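Local coordinates for protein rhino (PDB 5XYV) that binds Deadlock through its chromoshadow domain and probably takes part in specifying germline piRNA clusters, at residues B[29-34]-B[40-45]; B[6-11]-B[45-50]; B[25-30]-B[57-62]. All coordinates share one frame; numbering follows the deposited sequence.

How the contacts relate
Contact 1 is the buried heart of the chain, where strands 26-33 and 39-43 pair through backbone hydrogen bonds. Contact 3 starts from the same strand 26-33, but it reaches helix 52-61 through side chains alone; it too is buried, and it lies by the second subunit. Contact 2 is the most superficial, a small touch between the N-terminal arm and the loop leading to the helix. Arg10 and Gly7 of contact 2 meet Asp40 of contact 1, and Ile47 CD1 packs on Met29, common to contacts 1 and 3. Contact 1 combines hydrogen bonds with an apolar centre, contact 3 is purely apolar, and contact 2 is a light methyl touch that includes a backbone carbonyl.

Contact 1: B[29-34]-B[40-45]; sequences MFVTWK and DAVHIN
Val31, Val42 and Trp33 form the apolar centre of this antiparallel pairing, on one face of the sheet. Val31 CG2 and Val42 CG2 touch at 3.9 Å, the two side chains crossing at about a right angle. The same Val42 methyl meets the edge of the indole at Trp33 CZ2, again 3.9 Å away, while Val31 CG2 lies over one ring face, toward its rim. Beta-branched valines suit the extended backbone and here hold the indole from face and edge. On the reverse side of the sheet Phe30 CE2 comes within 3.4 Å of Ala41 CB, a methyl small enough to sit close beside a phenyl ring.

The backbones are tied at two hydrogen-bonded pairs, Met29 with Val42 and Val31 with Asp40. Met29 N donates to Val42 O at 2.8 Å, almost straight at 179°. Between them Phe30 and Ala41 make a non-hydrogen-bonded pair, in which Phe30 CA approaches Asp40 O in a CA-H...O contact.

At the polar edge, Trp33 NE1 donates to Asp40 OD1 over 2.8 Å. The oxygen lies near the indole plane, but the donor stands above the carboxylate plane, the two planes being 52° apart. OD1 also receives Gly7 N and a salt bridge from Arg10, which probably steadies the buried charge. An alanine in place of Trp33 has no indole N-H, which would probably leave Asp40 OD1 to Arg10 and Gly7 alone and open a gap beside the methyls of Val31 and Val42.

Within the fold, this is a beta hairpin. Beyond the outer strand 39-43, Ala41 N is hydrogen-bonded to His18 of the Deadlock chain. Strand 14-23 pairs with the other edge of strand 26-33, and Ile47, in the loop leading to helix 52-61, packs on Met29 and Val42.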
loop_
_atom_site.group_PDB
_atom_site.type_symbol
_atom_site.label_atom_id
_atom_site.label_comp_id
_atom_site.label_asym_id
_atom_site.label_seq_id
_atom_site.Cartn_x
_atom_site.Cartn_y
_atom_site.Cartn_z
ATOM N N MET B 29 2.348 4.744 10.633
ATOM C CA MET B 29 3.652 4.532 10.059
ATOM C C MET B 29 4.697 4.830 11.107
ATOM O O MET B 29 4.549 5.778 11.882
ATOM C CB MET B 29 3.850 5.424 8.829
ATOM C CG MET B 29 2.581 5.692 8.048
ATOM S SD MET B 29 2.163 4.304 6.980
ATOM C CE MET B 29 3.590 4.316 5.882
ATOM N N PHE B 30 5.745 4.017 11.127
ATOM C CA PHE B 30 6.855 4.194 12.043
ATOM C C PHE B 30 8.020 4.752 11.263
ATOM O O PHE B 30 8.520 4.128 10.318
ATOM C CB PHE B 30 7.155 2.874 12.748
ATOM C CG PHE B 30 5.952 2.344 13.476
ATOM C CD1 PHE B 30 5.146 1.363 12.916
ATOM C CD2 PHE B 30 5.563 2.911 14.679
ATOM C CE1 PHE B 30 4.011 0.928 13.576
ATOM C CE2 PHE B 30 4.438 2.468 15.333
ATOM C CZ PHE B 30 3.666 1.479 14.782
ATOM N N VAL B 31 8.421 5.963 11.632
ATOM C CA VAL B 31 9.285 6.756 10.772
ATOM C C VAL B 31 10.446 7.369 11.518
ATOM O O VAL B 31 10.429 7.508 12.742
ATOM C CB VAL B 31 8.515 7.933 10.061
ATOM C CG1 VAL B 31 7.384 7.412 9.182
ATOM C CG2 VAL B 31 8.037 8.996 11.094
ATOM N N THR B 32 11.455 7.742 10.745
ATOM C CA THR B 32 12.578 8.504 11.271
ATOM C C THR B 32 12.648 9.851 10.550
ATOM O O THR B 32 12.147 10.002 9.428
ATOM C CB THR B 32 13.888 7.725 11.135
ATOM O OG1 THR B 32 14.143 7.475 9.751
ATOM C CG2 THR B 32 13.767 6.398 11.853
ATOM N N TRP B 33 13.242 10.838 11.202
ATOM C CA TRP B 33 13.360 12.157 10.600
ATOM C C TRP B 33 14.824 12.453 10.352
ATOM O O TRP B 33 15.683 11.922 11.053
ATOM C CB TRP B 33 12.739 13.223 11.505
ATOM C CG TRP B 33 11.387 12.854 11.972
ATOM C CD1 TRP B 33 11.058 12.262 13.153
ATOM C CD2 TRP B 33 10.159 13.051 11.264
ATOM N NE1 TRP B 33 9.697 12.073 13.222
ATOM C CE2 TRP B 33 9.122 12.554 12.072
ATOM C CE3 TRP B 33 9.838 13.598 10.016
ATOM C CZ2 TRP B 33 7.777 12.588 11.675
ATOM C CZ3 TRP B 33 8.518 13.626 9.622
ATOM C CH2 TRP B 33 7.500 13.130 10.448
ATOM N N LYS B 34 15.101 13.326 9.386
ATOM C CA LYS B 34 16.475 13.714 9.108
ATOM C C LYS B 34 17.067 14.529 10.244
ATOM O O LYS B 34 16.462 15.511 10.702
ATOM C CB LYS B 34 16.557 14.500 7.804
ATOM C CG LYS B 34 16.281 13.650 6.567
ATOM C CD LYS B 34 16.290 14.476 5.293
ATOM C CE LYS B 34 15.977 13.606 4.092
ATOM N NZ LYS B 34 15.891 14.406 2.837
ATOM N N ASP B 40 9.265 7.469 15.372
ATOM C CA ASP B 40 7.937 7.951 15.748
ATOM C C ASP B 40 6.808 7.187 15.064
ATOM O O ASP B 40 6.932 6.786 13.902
ATOM C CB ASP B 40 7.796 9.434 15.413
ATOM C CG ASP B 40 8.706 10.302 16.230
ATOM O OD1 ASP B 40 8.956 11.446 15.813
ATOM O OD2 ASP B 40 9.166 9.846 17.290
ATOM N N ALA B 41 5.702 7.004 15.779
ATOM C CA ALA B 41 4.480 6.548 15.145
ATOM C C ALA B 41 3.733 7.785 14.675
ATOM O O ALA B 41 3.482 8.711 15.455
ATOM C CB ALA B 41 3.627 5.734 16.080
ATOM N N VAL B 42 3.369 7.780 13.400
ATOM C CA VAL B 42 2.712 8.895 12.755
ATOM C C VAL B 42 1.497 8.349 12.040
ATOM O O VAL B 42 1.615 7.378 11.296
ATOM C CB VAL B 42 3.669 9.576 11.769
ATOM C CG1 VAL B 42 2.906 10.375 10.723
ATOM C CG2 VAL B 42 4.676 10.429 12.532
ATOM N N HIS B 43 0.327 8.934 12.266
ATOM C CA HIS B 43 -0.856 8.471 11.538
ATOM C C HIS B 43 -0.674 8.783 10.062
ATOM O O HIS B 43 -0.071 9.810 9.739
ATOM C CB HIS B 43 -2.135 9.110 12.068
ATOM C CG HIS B 43 -3.375 8.498 11.512
ATOM N ND1 HIS B 43 -3.940 8.902 10.315
ATOM C CD2 HIS B 43 -4.148 7.480 11.956
ATOM C CE1 HIS B 43 -5.016 8.185 10.074
ATOM N NE2 HIS B 43 -5.162 7.303 11.054
ATOM N N ILE B 44 -1.166 7.907 9.172
ATOM C CA ILE B 44 -0.858 8.054 7.748
ATOM C C ILE B 44 -1.438 9.355 7.238
ATOM O O ILE B 44 -0.895 9.961 6.309
ATOM C CB ILE B 44 -1.383 6.864 6.872
ATOM C CG1 ILE B 44 -0.883 7.006 5.430
ATOM C CG2 ILE B 44 -2.909 6.769 6.865
ATOM C CD1 ILE B 44 -1.163 5.828 4.583
ATOM N N ASN B 45 -2.534 9.802 7.846
ATOM C CA ASN B 45 -3.138 11.068 7.442
ATOM C C ASN B 45 -2.217 12.255 7.690
ATOM O O ASN B 45 -2.354 13.292 7.051
ATOM C CB ASN B 45 -4.471 11.294 8.160
ATOM C CG ASN B 45 -5.575 10.370 7.659
ATOM O OD1 ASN B 45 -5.514 9.854 6.547
ATOM N ND2 ASN B 45 -6.589 10.161 8.488
#

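Contact 2: B[6-11]-B[45-50]; sequences FGVNRG and NDIKEA
Val8 and Asp46 approach with their CA atoms 7.3 Å apart, the closest CA pair between a 3-10 turn and a loop. Residues 8-10 form this short turn in the N-terminal arm of the chromoshadow domain construct; Arg10 N donates to Gly7 O at 3.1 Å and Gly11 N to Val8 O at 2.8 Å. Gly7 and Gly11 flank the turn with positive phi angles, which a residue without a side chain adopts easily.

On the side of 6-11, one branch of Val8 does the touching. With CG1 anti to its own carbonyl carbon (chi1 -65°), Val8 directs this methyl at segment 45-50. There CG1 meets Ile47 CG2 at 4.3 Å, a light touch between methyls, and comes equally near to Asp46 CB, also 4.3 Å away. Asp46 takes part through its CB and backbone; its carboxylate lies farther from the valine, which fits an acidic residue at an exposed position. Ile47, by contrast, is buried, and Val8 also rests on Trp33. The valine thus adds a small apolar patch at the margin of the core, where the arm lies against the loop before helix 52-61.

On the arm itself, Phe6 stacks on His18 of the Deadlock chain; on the loop, Lys48 forms a salt bridge with Glu60 of the second subunit. No hydrogen bond joins the two segments. The closest approach is instead apolar against polar, with Val8 CG1 resting 3.6 Å from Asp46 O.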
loop_
_atom_site.group_PDB
_atom_site.type_symbol
_atom_site.label_atom_id
_atom_site.label_comp_id
_atom_site.label_asym_id
_atom_site.label_seq_id
_atom_site.Cartn_x
_atom_site.Cartn_y
_atom_site.Cartn_z
ATOM N N PHE B 6 6.963 15.125 19.064
ATOM C CA PHE B 6 7.227 13.984 18.209
ATOM C C PHE B 6 6.388 14.105 16.950
ATOM O O PHE B 6 5.456 14.909 16.890
ATOM C CB PHE B 6 6.898 12.685 18.925
ATOM C CG PHE B 6 5.451 12.554 19.282
ATOM C CD1 PHE B 6 4.551 11.975 18.404
ATOM C CD2 PHE B 6 4.989 13.021 20.500
ATOM C CE1 PHE B 6 3.219 11.858 18.735
ATOM C CE2 PHE B 6 3.663 12.907 20.837
ATOM C CZ PHE B 6 2.773 12.323 19.947
ATOM N N GLY B 7 6.687 13.281 15.957
ATOM C CA GLY B 7 5.916 13.287 14.726
ATOM C C GLY B 7 6.211 14.522 13.903
ATOM O O GLY B 7 7.323 15.065 13.966
ATOM N N VAL B 8 5.214 14.980 13.146
ATOM C CA VAL B 8 5.414 16.105 12.234
ATOM C C VAL B 8 5.749 17.347 13.039
ATOM O O VAL B 8 6.400 18.258 12.532
ATOM C CB VAL B 8 4.170 16.369 11.326
ATOM C CG1 VAL B 8 3.934 15.199 10.388
ATOM C CG2 VAL B 8 2.921 16.619 12.156
ATOM N N ASN B 9 5.326 17.360 14.301
ATOM C CA ASN B 9 5.542 18.499 15.181
ATOM C C ASN B 9 7.012 18.784 15.495
ATOM O O ASN B 9 7.337 19.869 15.973
ATOM C CB ASN B 9 4.761 18.302 16.476
ATOM C CG ASN B 9 3.358 18.844 16.381
ATOM O OD1 ASN B 9 3.155 19.989 15.980
ATOM N ND2 ASN B 9 2.377 18.023 16.732
ATOM N N ARG B 10 7.898 17.827 15.222
ATOM C CA ARG B 10 9.331 18.077 15.321
ATOM C C ARG B 10 9.744 19.113 14.297
ATOM O O ARG B 10 10.799 19.736 14.415
ATOM C CB ARG B 10 10.137 16.798 15.110
ATOM C CG ARG B 10 9.901 15.750 16.158
ATOM C CD ARG B 10 10.788 14.542 15.918
ATOM N NE ARG B 10 11.487 14.198 17.154
ATOM C CZ ARG B 10 11.138 13.201 17.957
ATOM N NH1 ARG B 10 10.123 12.420 17.640
ATOM N NH2 ARG B 10 11.826 12.962 19.055
ATOM N N GLY B 11 8.903 19.276 13.282
ATOM C CA GLY B 11 9.193 20.163 12.185
ATOM C C GLY B 11 10.401 19.701 11.391
ATOM O O GLY B 11 11.043 20.520 10.741
ATOM N N ASN B 45 -2.534 9.802 7.846
ATOM C CA ASN B 45 -3.138 11.068 7.442
ATOM C C ASN B 45 -2.217 12.255 7.690
ATOM O O ASN B 45 -2.354 13.292 7.051
ATOM C CB ASN B 45 -4.471 11.294 8.160
ATOM C CG ASN B 45 -5.575 10.370 7.659
ATOM O OD1 ASN B 45 -5.514 9.854 6.547
ATOM N ND2 ASN B 45 -6.589 10.161 8.488
ATOM N N ASP B 46 -1.288 12.110 8.630
ATOM C CA ASP B 46 -0.407 13.219 8.980
ATOM C C ASP B 46 0.731 13.432 7.971
ATOM O O ASP B 46 1.384 14.464 7.979
ATOM C CB ASP B 46 0.186 13.009 10.380
ATOM C CG ASP B 46 -0.847 13.147 11.493
ATOM O OD1 ASP B 46 -1.897 13.804 11.279
ATOM O OD2 ASP B 46 -0.590 12.605 12.594
ATOM N N ILE B 47 0.967 12.450 7.112
ATOM C CA ILE B 47 2.073 12.516 6.155
ATOM C C ILE B 47 1.670 12.331 4.691
ATOM O O ILE B 47 2.497 12.510 3.815
ATOM C CB ILE B 47 3.170 11.472 6.493
ATOM C CG1 ILE B 47 2.536 10.119 6.791
ATOM C CG2 ILE B 47 4.105 11.973 7.591
ATOM C CD1 ILE B 47 3.568 8.993 6.998
ATOM N N LYS B 48 0.419 11.953 4.446
ATOM C CA LYS B 48 -0.126 11.780 3.094
ATOM C C LYS B 48 0.265 12.870 2.113
ATOM O O LYS B 48 0.765 12.585 1.022
ATOM C CB LYS B 48 -1.651 11.730 3.141
ATOM C CG LYS B 48 -2.209 10.364 3.105
ATOM C CD LYS B 48 -3.691 10.423 3.311
ATOM C CE LYS B 48 -4.131 9.088 3.807
ATOM N NZ LYS B 48 -5.400 8.638 3.177
ATOM N N GLU B 49 0.013 14.114 2.501
ATOM C CA GLU B 49 0.089 15.236 1.580
ATOM C C GLU B 49 1.478 15.843 1.496
ATOM O O GLU B 49 1.824 16.488 0.506
ATOM C CB GLU B 49 -0.933 16.297 1.997
ATOM C CG GLU B 49 -2.358 15.741 2.113
ATOM C CD GLU B 49 -3.411 16.832 2.128
ATOM O OE1 GLU B 49 -3.442 17.642 3.080
ATOM O OE2 GLU B 49 -4.188 16.896 1.154
ATOM N N ALA B 50 2.271 15.639 2.539
ATOM C CA ALA B 50 3.650 16.114 2.552
ATOM C C ALA B 50 4.578 15.150 1.851
ATOM O O ALA B 50 5.532 15.573 1.189
ATOM C CB ALA B 50 4.130 16.341 4.012
#

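Contact 3: B[25-30]-B[57-62]; sequences DDLFMF and KYFESL
Leu27 and Phe59 make the tighter half of this contact between strand 26-33 and helix 52-61. The two side chains come from opposite directions, and Leu27 CD2 ends 3.7 Å from Phe59 CZ. It lies in the plane of the ring, so the methyl abuts the far edge of the phenyl and leaves the ring faces to other partners. The leucine extends toward the helix with CG anti to the backbone N (chi1 -175°). Both residues are buried with the help of the second subunit, where Phe59 stacks on the Phe59 of that copy and Leu27 packs on its Ile64.

Looser packing begins two residues along the strand, at Met29 and Tyr58, whose CA atoms stand 10.2 Å apart. The thioether, bent at both chi2 and chi3, brings Met29 CE to 4.1 Å from Tyr58 CD2, the side chains sliding past each other in opposite directions. A long, flexible methionine suits such a span. The tyrosine is only partly buried, and Leu62 CG lies over one face of its ring, offset toward the rim. Nearer solvent, within 57-62, the hydroxyl of the exposed Ser61 turns back on the chain, its OG donating to Tyr58 O at 2.6 Å.

No hydrogen bond or charge pair crosses between strand and helix. Their union rests on methyl, thioether and ring contacts, a chemistry of shape without strong directional demands, consistent with a hydrophobic core that continues into the dimer interface of a chromoshadow domain.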
loop_
_atom_site.group_PDB
_atom_site.type_symbol
_atom_site.label_atom_id
_atom_site.label_comp_id
_atom_site.label_asym_id
_atom_site.label_seq_id
_atom_site.Cartn_x
_atom_site.Cartn_y
_atom_site.Cartn_z
ATOM N N ASP B 25 -9.317 0.732 10.876
ATOM C CA ASP B 25 -9.212 1.630 9.734
ATOM C C ASP B 25 -8.064 2.614 9.904
ATOM O O ASP B 25 -7.790 3.428 9.024
ATOM C CB ASP B 25 -10.526 2.391 9.538
ATOM C CG ASP B 25 -11.672 1.483 9.122
ATOM O OD1 ASP B 25 -11.408 0.428 8.502
ATOM O OD2 ASP B 25 -12.837 1.834 9.419
ATOM N N ASP B 26 -7.399 2.549 11.049
ATOM C CA ASP B 26 -6.267 3.426 11.292
ATOM C C ASP B 26 -4.962 2.773 10.904
ATOM O O ASP B 26 -4.662 1.657 11.328
ATOM C CB ASP B 26 -6.222 3.859 12.762
ATOM C CG ASP B 26 -7.292 4.855 13.093
ATOM O OD1 ASP B 26 -7.257 5.955 12.503
ATOM O OD2 ASP B 26 -8.168 4.535 13.923
ATOM N N LEU B 27 -4.191 3.475 10.085
ATOM C CA LEU B 27 -2.881 2.994 9.686
ATOM C C LEU B 27 -1.834 3.935 10.244
ATOM O O LEU B 27 -1.870 5.144 9.995
ATOM C CB LEU B 27 -2.753 2.898 8.155
ATOM C CG LEU B 27 -1.472 2.300 7.559
ATOM C CD1 LEU B 27 -1.191 0.910 8.110
ATOM C CD2 LEU B 27 -1.489 2.294 6.004
ATOM N N PHE B 28 -0.896 3.373 10.996
ATOM C CA PHE B 28 0.201 4.159 11.532
ATOM C C PHE B 28 1.491 3.753 10.858
ATOM O O PHE B 28 1.682 2.574 10.532
ATOM C CB PHE B 28 0.304 3.981 13.040
ATOM C CG PHE B 28 -0.765 4.682 13.781
ATOM C CD1 PHE B 28 -0.583 5.990 14.189
ATOM C CD2 PHE B 28 -1.960 4.040 14.080
ATOM C CE1 PHE B 28 -1.577 6.654 14.876
ATOM C CE2 PHE B 28 -2.962 4.702 14.764
ATOM C CZ PHE B 28 -2.769 6.007 15.156
ATOM N N MET B 29 2.348 4.744 10.633
ATOM C CA MET B 29 3.652 4.532 10.059
ATOM C C MET B 29 4.697 4.830 11.107
ATOM O O MET B 29 4.549 5.778 11.882
ATOM C CB MET B 29 3.850 5.424 8.829
ATOM C CG MET B 29 2.581 5.692 8.048
ATOM S SD MET B 29 2.163 4.304 6.980
ATOM C CE MET B 29 3.590 4.316 5.882
ATOM N N PHE B 30 5.745 4.017 11.127
ATOM C CA PHE B 30 6.855 4.194 12.043
ATOM C C PHE B 30 8.020 4.752 11.263
ATOM O O PHE B 30 8.520 4.128 10.318
ATOM C CB PHE B 30 7.155 2.874 12.748
ATOM C CG PHE B 30 5.952 2.344 13.476
ATOM C CD1 PHE B 30 5.146 1.363 12.916
ATOM C CD2 PHE B 30 5.563 2.911 14.679
ATOM C CE1 PHE B 30 4.011 0.928 13.576
ATOM C CE2 PHE B 30 4.438 2.468 15.333
ATOM C CZ PHE B 30 3.666 1.479 14.782
ATOM N N LYS B 57 6.213 4.652 -2.433
ATOM C CA LYS B 57 7.386 3.821 -2.680
ATOM C C LYS B 57 7.570 2.789 -1.578
ATOM O O LYS B 57 8.027 1.685 -1.838
ATOM C CB LYS B 57 8.653 4.672 -2.837
ATOM C CG LYS B 57 9.546 4.179 -3.981
ATOM C CD LYS B 57 10.955 4.783 -3.965
ATOM C CE LYS B 57 10.929 6.306 -3.834
ATOM N NZ LYS B 57 10.255 6.988 -4.986
ATOM N N TYR B 58 7.213 3.152 -0.350
ATOM C CA TYR B 58 7.249 2.198 0.753
ATOM C C TYR B 58 6.276 1.058 0.514
ATOM O O TYR B 58 6.612 -0.092 0.747
ATOM C CB TYR B 58 6.932 2.871 2.096
ATOM C CG TYR B 58 6.691 1.853 3.197
ATOM C CD1 TYR B 58 7.749 1.227 3.830
ATOM C CD2 TYR B 58 5.402 1.510 3.588
ATOM C CE1 TYR B 58 7.539 0.280 4.818
ATOM C CE2 TYR B 58 5.179 0.568 4.565
ATOM C CZ TYR B 58 6.252 -0.039 5.185
ATOM O OH TYR B 58 6.033 -0.971 6.175
ATOM N N PHE B 59 5.063 1.382 0.088
ATOM C CA PHE B 59 4.089 0.338 -0.219
ATOM C C PHE B 59 4.565 -0.557 -1.378
ATOM O O PHE B 59 4.350 -1.762 -1.354
ATOM C CB PHE B 59 2.722 0.940 -0.541
ATOM C CG PHE B 59 1.960 1.368 0.669
ATOM C CD1 PHE B 59 1.664 0.449 1.675
ATOM C CD2 PHE B 59 1.516 2.678 0.802
ATOM C CE1 PHE B 59 0.957 0.834 2.811
ATOM C CE2 PHE B 59 0.792 3.078 1.932
ATOM C CZ PHE B 59 0.516 2.151 2.937
ATOM N N GLU B 60 5.220 0.037 -2.374
ATOM C CA GLU B 60 5.765 -0.724 -3.500
ATOM C C GLU B 60 6.809 -1.739 -3.038
ATOM O O GLU B 60 6.948 -2.794 -3.642
ATOM C CB GLU B 60 6.387 0.209 -4.552
ATOM C CG GLU B 60 5.406 0.911 -5.470
ATOM C CD GLU B 60 6.108 1.839 -6.469
ATOM O OE1 GLU B 60 6.805 1.322 -7.377
ATOM O OE2 GLU B 60 5.972 3.084 -6.350
ATOM N N SER B 61 7.535 -1.421 -1.966
ATOM C CA SER B 61 8.623 -2.275 -1.488
ATOM C C SER B 61 8.081 -3.517 -0.777
ATOM O O SER B 61 8.782 -4.522 -0.637
ATOM C CB SER B 61 9.546 -1.506 -0.534
ATOM O OG SER B 61 8.902 -1.240 0.706
ATOM N N LEU B 62 6.839 -3.436 -0.307
ATOM C CA LEU B 62 6.222 -4.555 0.400
ATOM C C LEU B 62 5.821 -5.643 -0.586
ATOM O O LEU B 62 5.659 -5.367 -1.775
ATOM C CB LEU B 62 5.009 -4.070 1.194
ATOM C CG LEU B 62 5.316 -3.023 2.265
ATOM C CD1 LEU B 62 4.045 -2.583 2.979
ATOM C CD2 LEU B 62 6.332 -3.561 3.259
#